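N utilization substance protein B homolog (Thermotoga maritima, PDB 1TZW) probably takes part in transcription antitermination, binding the boxA RNA sequence of ribosomal RNA operons to allow their transcription. Local coordinates at residues A[15-20]-A[78-83]. Numbering follows the deposited sequence.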
ATOM      1  N   ALA A  15       4.861   3.796   7.747  1.00 11.35           N
ATOM      2  CA  ALA A  15       6.251   3.932   7.340  1.00 10.56           C
ATOM      3  C   ALA A  15       6.332   4.688   6.008  1.00 11.52           C
ATOM      4  O   ALA A  15       7.180   5.571   5.840  1.00 12.43           O
ATOM      5  CB  ALA A  15       6.916   2.548   7.236  1.00 13.26           C
ATOM      6  N   LEU A  16       5.451   4.344   5.069  1.00 11.94           N
ATOM      7  CA  LEU A  16       5.408   5.010   3.763  1.00 12.59           C
ATOM      8  C   LEU A  16       5.139   6.507   3.944  1.00 10.56           C
ATOM      9  O   LEU A  16       5.784   7.361   3.321  1.00 13.68           O
ATOM     10  CB  LEU A  16       4.280   4.413   2.906  1.00 14.39           C
ATOM     11  CG  LEU A  16       4.518   3.464   1.718  1.00 35.67           C
ATOM     12  CD1 LEU A  16       5.914   2.893   1.690  1.00 18.36           C
ATOM     13  CD2 LEU A  16       3.466   2.374   1.772  1.00 15.82           C
ATOM     14  N   PHE A  17       4.157   6.802   4.792  1.00 11.52           N
ATOM     15  CA  PHE A  17       3.758   8.175   5.088  1.00 15.16           C
ATOM     16  C   PHE A  17       4.916   8.966   5.697  1.00 18.32           C
ATOM     17  O   PHE A  17       5.268  10.039   5.208  1.00 16.31           O
ATOM     18  CB  PHE A  17       2.558   8.151   6.053  1.00 13.24           C
ATOM     19  CG  PHE A  17       2.008   9.516   6.395  1.00 17.49           C
ATOM     20  CD1 PHE A  17       2.641  10.324   7.328  1.00 21.88           C
ATOM     21  CD2 PHE A  17       0.855   9.984   5.779  1.00 21.41           C
ATOM     22  CE1 PHE A  17       2.133  11.586   7.647  1.00 23.32           C
ATOM     23  CE2 PHE A  17       0.335  11.242   6.087  1.00 26.34           C
ATOM     24  CZ  PHE A  17       0.978  12.045   7.025  1.00 22.27           C
ATOM     25  N   GLN A  18       5.518   8.430   6.755  1.00 15.30           N
ATOM     26  CA  GLN A  18       6.613   9.128   7.427  1.00 14.79           C
ATOM     27  C   GLN A  18       7.821   9.344   6.512  1.00 16.36           C
ATOM     28  O   GLN A  18       8.491  10.375   6.582  1.00 18.16           O
ATOM     29  CB  GLN A  18       7.005   8.374   8.714  1.00 14.18           C
ATOM     30  CG  GLN A  18       5.840   8.302   9.725  1.00 20.93           C
ATOM     31  CD  GLN A  18       6.168   7.593  11.039  1.00 29.84           C
ATOM     32  OE1 GLN A  18       5.268   7.120  11.739  1.00 38.47           O
ATOM     33  NE2 GLN A  18       7.436   7.533  11.381  1.00 18.01           N
ATOM     34  N   HIS A  19       8.082   8.389   5.625  1.00 14.17           N
ATOM     35  CA  HIS A  19       9.215   8.494   4.729  1.00 14.07           C
ATOM     36  C   HIS A  19       9.134   9.698   3.793  1.00 16.47           C
ATOM     37  O   HIS A  19      10.168  10.207   3.346  1.00 16.02           O
ATOM     38  CB  HIS A  19       9.340   7.209   3.901  1.00 13.27           C
ATOM     39  CG  HIS A  19      10.556   7.162   3.031  1.00 16.78           C
ATOM     40  ND1 HIS A  19      11.839   7.112   3.536  1.00 21.06           N
ATOM     41  CD2 HIS A  19      10.683   7.152   1.684  1.00 17.38           C
ATOM     42  CE1 HIS A  19      12.701   7.068   2.536  1.00 14.52           C
ATOM     43  NE2 HIS A  19      12.026   7.092   1.402  1.00 24.36           N
ATOM     44  N   GLU A  20       7.915  10.147   3.487  1.00 13.44           N
ATOM     45  CA  GLU A  20       7.730  11.284   2.579  1.00 13.84           C
ATOM     46  C   GLU A  20       8.327  12.579   3.143  1.00 16.63           C
ATOM     47  O   GLU A  20       8.574  13.535   2.405  1.00 18.02           O
ATOM     48  CB  GLU A  20       6.238  11.491   2.282  1.00 17.81           C
ATOM     49  CG  GLU A  20       5.579  10.362   1.467  1.00 15.50           C
ATOM     50  CD  GLU A  20       5.674  10.571  -0.036  1.00 19.62           C
ATOM     51  OE1 GLU A  20       5.266   9.658  -0.778  1.00 16.55           O
ATOM     52  OE2 GLU A  20       6.146  11.643  -0.474  1.00 23.29           O
ATOM     53  N   SER A  78      -1.620  13.733  -3.062  1.00 15.54           N
ATOM     54  CA  SER A  78      -1.349  13.971  -1.655  1.00 16.65           C
ATOM     55  C   SER A  78      -0.513  12.790  -1.160  1.00 16.88           C
ATOM     56  O   SER A  78      -0.469  11.730  -1.804  1.00 16.65           O
ATOM     57  CB  SER A  78      -2.656  14.051  -0.855  1.00 16.60           C
ATOM     58  OG  SER A  78      -3.343  12.807  -0.849  1.00 17.15           O
ATOM     59  N   VAL A  79       0.161  12.978  -0.031  1.00 14.79           N
ATOM     60  CA  VAL A  79       0.974  11.917   0.549  1.00 16.22           C
ATOM     61  C   VAL A  79       0.114  10.686   0.814  1.00 18.45           C
ATOM     62  O   VAL A  79       0.522   9.560   0.526  1.00 16.33           O
ATOM     63  CB  VAL A  79       1.623  12.382   1.873  1.00 18.22           C
ATOM     64  CG1 VAL A  79       2.269  11.206   2.596  1.00 24.88           C
ATOM     65  CG2 VAL A  79       2.661  13.432   1.581  1.00 18.58           C
ATOM     66  N   VAL A  80      -1.081  10.892   1.350  1.00 16.31           N
ATOM     67  CA  VAL A  80      -1.958   9.766   1.649  1.00 15.99           C
ATOM     68  C   VAL A  80      -2.420   9.012   0.400  1.00 16.96           C
ATOM     69  O   VAL A  80      -2.339   7.785   0.338  1.00 14.03           O
ATOM     70  CB  VAL A  80      -3.200  10.233   2.438  1.00 16.03           C
ATOM     71  CG1 VAL A  80      -4.183   9.090   2.593  1.00 14.98           C
ATOM     72  CG2 VAL A  80      -2.762  10.752   3.808  1.00 14.54           C
ATOM     73  N   ASP A  81      -2.891   9.737  -0.604  1.00 15.21           N
ATOM     74  CA  ASP A  81      -3.377   9.066  -1.803  1.00 12.49           C
ATOM     75  C   ASP A  81      -2.270   8.298  -2.511  1.00 15.59           C
ATOM     76  O   ASP A  81      -2.454   7.145  -2.905  1.00 14.39           O
ATOM     77  CB  ASP A  81      -4.008  10.079  -2.757  1.00 13.36           C
ATOM     78  CG  ASP A  81      -5.285  10.690  -2.199  1.00 24.09           C
ATOM     79  OD1 ASP A  81      -5.835  10.148  -1.218  1.00 23.21           O
ATOM     80  OD2 ASP A  81      -5.747  11.707  -2.749  1.00 26.77           O
ATOM     81  N   ARG A  82      -1.112   8.931  -2.655  1.00 13.25           N
ATOM     82  CA  ARG A  82       0.005   8.284  -3.323  1.00 12.94           C
ATOM     83  C   ARG A  82       0.429   7.007  -2.617  1.00 13.67           C
ATOM     84  O   ARG A  82       0.655   5.980  -3.263  1.00 13.62           O
ATOM     85  CB  ARG A  82       1.196   9.241  -3.394  1.00 14.71           C
ATOM     86  CG  ARG A  82       2.470   8.588  -3.914  1.00 12.84           C
ATOM     87  CD  ARG A  82       3.540   9.626  -4.289  1.00 14.33           C
ATOM     88  NE  ARG A  82       3.847  10.529  -3.175  1.00 13.78           N
ATOM     89  CZ  ARG A  82       3.414  11.785  -3.085  1.00 15.09           C
ATOM     90  NH1 ARG A  82       2.657  12.315  -4.047  1.00 16.86           N
ATOM     91  NH2 ARG A  82       3.710  12.510  -2.009  1.00 16.44           N
ATOM     92  N   ASN A  83       0.519   7.052  -1.290  1.00 11.91           N
ATOM     93  CA  ASN A  83       0.976   5.867  -0.588  1.00 12.86           C
ATOM     94  C   ASN A  83      -0.043   4.776  -0.392  1.00 11.87           C
ATOM     95  O   ASN A  83       0.328   3.610  -0.282  1.00 14.40           O
ATOM     96  CB  ASN A  83       1.685   6.286   0.687  1.00 12.11           C
ATOM     97  CG  ASN A  83       2.967   7.027   0.363  1.00 13.07           C
ATOM     98  OD1 ASN A  83       3.043   8.265   0.465  1.00 18.53           O
ATOM     99  ND2 ASN A  83       3.964   6.283  -0.089  1.00  9.23           N
TER
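The R82 guanidinium has the E20 carboxylate at its edge and the backbone O of S78 over one face, displaced toward the rim; the ring of F17 takes CG2 of V80 at its edge, in plane. These groups join the C-terminal end of helix 5-19 to the first turn of helix 79-94 in the all-helical NusB fold, the short axes running closer to antiparallel than parallel, at 131°. R82 offers NE and NH2 from one side, one to each oxygen of E20, in a two-nitrogen salt bridge. NE of R82 comes to the syn side of OE1 of E20 at 2.9 Å, nearly straight but tilted from the carboxylate plane. NH2 of R82 stands further above that plane, 3.0 Å from OE2 of E20, and makes the more bent bond, with the two planes 51° apart. A bend at chi2 (-89°) swings the E20 carboxylate across to R82. R23 and R86 also form salt bridges to this carboxylate, and the three arginines would be expected to hold it ionised. A glutamine in place of E20 would probably leave R82, R23 and R86 without the negative charge they share. Next to the ion pair, the E20 and V79 side chains run alongside each other in opposite directions, CG of E20 lying 3.6 Å from CG1 of V79. CG1 of V79 also approaches CD2 of F17 obliquely at 3.7 Å. L16 packs CB and CG against the side-chain amide of N83 and also touches I51 and I54 of helix 41-56. At the start of helix 79-94, S78 serves as N-cap, its OG accepting from the backbone N of D81 at 3.1 Å.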